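Local coordinates for small heat shock protein hsp20 family (Sulfolobus solfataricus, PDB 4RZK), which probably binds unfolding proteins as a small heat shock chaperone, represented here by its alpha-crystallin domain, which pairs with a second copy in a dimer, at residues A[73-77]-A[78-82]. Sequence-based numbering, arbitrary orientation.
Sequences ANFKN and GVLEI
Ala73 faces Ile82 in a two-residue beta hairpin, strand 72-76 turning directly into strand 79-85, within the immunoglobulin-like alpha-crystallin domain. The two form a non-hydrogen-bonded antiparallel pair, their CB atoms 4.4 Å apart. Asn74 follows as a hydrogen-bonded pair with Glu81: Asn74 N gives its hydrogen to Glu81 O at 2.8 Å, and Glu81 N returns a nearly straight bond (177°) to Asn74 O. Phe75 does most of the side-chain work. Its chi1 of -165° turns CG away from the amide nitrogen and lays the ring across the other strand toward the turn; Phe75 CD1 lies 3.2 Å from Val79 O, Phe75 CZ rests 3.6 Å from Gly78 CA, and Leu80 N sits at the ring edge. Leu80 CB meets Phe75 CD1 at 4.0 Å, and both side chains also touch Ile34 of strand 34-39. A serine in place of Phe75 would probably leave Gly78 and Leu80 without this apolar cover and open a gap beside Ile34. Lys76 pairs with Val79 and begins the type I' turn, the end of its side chain leading away from the partner strand. Asn77 and Gly78 form the corners, both with positive phi, and Asn77 ND2 hydrogen-bonds OD1 of Asn30 in the second subunit, so the hairpin tip takes part in the dimer. The turn closes with Val79 N bonded to Lys76 O at 2.9 Å, the donor standing well above the plane of the Lys76 carbonyl, whereas Lys76 N approaches Val79 O in the plane of the Val79 carbonyl.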
# COMPACT_ATOMS: atom_id res chain seq x y z
N ALA A 73 -16.82 4.17 4.96
CA ALA A 73 -15.61 3.87 4.21
C ALA A 73 -14.51 4.88 4.47
O ALA A 73 -14.76 6.06 4.51
CB ALA A 73 -15.92 3.80 2.74
N ASN A 74 -13.28 4.42 4.63
CA ASN A 74 -12.18 5.33 4.88
C ASN A 74 -10.90 4.92 4.19
O ASN A 74 -10.63 3.75 4.03
CB ASN A 74 -11.96 5.46 6.38
CG ASN A 74 -11.36 6.80 6.75
OD1 ASN A 74 -12.02 7.83 6.67
ND2 ASN A 74 -10.11 6.78 7.17
N PHE A 75 -10.10 5.90 3.78
CA PHE A 75 -8.86 5.65 3.09
C PHE A 75 -7.72 6.28 3.87
O PHE A 75 -7.82 7.42 4.25
CB PHE A 75 -8.93 6.26 1.70
CG PHE A 75 -7.88 5.78 0.76
CD1 PHE A 75 -7.52 4.46 0.72
CD2 PHE A 75 -7.27 6.65 -0.10
CE1 PHE A 75 -6.56 4.02 -0.16
CE2 PHE A 75 -6.32 6.22 -0.98
CZ PHE A 75 -5.96 4.90 -1.01
N LYS A 76 -6.67 5.54 4.16
CA LYS A 76 -5.51 6.13 4.80
C LYS A 76 -4.21 5.56 4.29
O LYS A 76 -3.98 4.38 4.39
CB LYS A 76 -5.59 5.91 6.31
CG LYS A 76 -4.63 6.76 7.11
CD LYS A 76 -4.97 6.70 8.58
CE LYS A 76 -3.86 7.29 9.41
NZ LYS A 76 -3.60 6.50 10.63
N ASN A 77 -3.34 6.40 3.79
CA ASN A 77 -2.01 5.96 3.45
C ASN A 77 -2.00 4.75 2.53
O ASN A 77 -1.19 3.87 2.69
CB ASN A 77 -1.22 5.65 4.71
CG ASN A 77 -0.72 6.90 5.39
OD1 ASN A 77 -0.15 7.77 4.77
ND2 ASN A 77 -0.95 6.99 6.68
N GLY A 78 -2.89 4.73 1.55
CA GLY A 78 -2.97 3.63 0.61
C GLY A 78 -3.78 2.44 1.05
O GLY A 78 -3.82 1.45 0.36
N VAL A 79 -4.43 2.53 2.20
CA VAL A 79 -5.21 1.41 2.68
C VAL A 79 -6.69 1.72 2.78
O VAL A 79 -7.08 2.71 3.34
CB VAL A 79 -4.71 0.91 4.04
CG1 VAL A 79 -5.73 -0.02 4.66
CG2 VAL A 79 -3.39 0.20 3.88
N LEU A 80 -7.50 0.85 2.22
CA LEU A 80 -8.92 1.09 2.21
C LEU A 80 -9.63 0.18 3.19
O LEU A 80 -9.47 -1.02 3.17
CB LEU A 80 -9.48 0.92 0.81
CG LEU A 80 -10.96 1.25 0.61
CD1 LEU A 80 -11.15 2.70 0.25
CD2 LEU A 80 -11.53 0.36 -0.48
N GLU A 81 -10.40 0.80 4.06
CA GLU A 81 -11.16 0.11 5.06
C GLU A 81 -12.60 0.47 4.84
O GLU A 81 -12.95 1.63 4.83
CB GLU A 81 -10.73 0.60 6.43
CG GLU A 81 -10.74 -0.43 7.52
CD GLU A 81 -10.24 0.12 8.83
OE1 GLU A 81 -10.98 0.86 9.49
OE2 GLU A 81 -9.09 -0.18 9.21
N ILE A 82 -13.45 -0.53 4.67
CA ILE A 82 -14.86 -0.27 4.50
C ILE A 82 -15.66 -1.12 5.45
O ILE A 82 -15.34 -2.27 5.68
CB ILE A 82 -15.30 -0.54 3.07
CG1 ILE A 82 -16.48 -1.49 3.07
CG2 ILE A 82 -14.16 -1.11 2.25
CD1 ILE A 82 -17.69 -0.91 2.38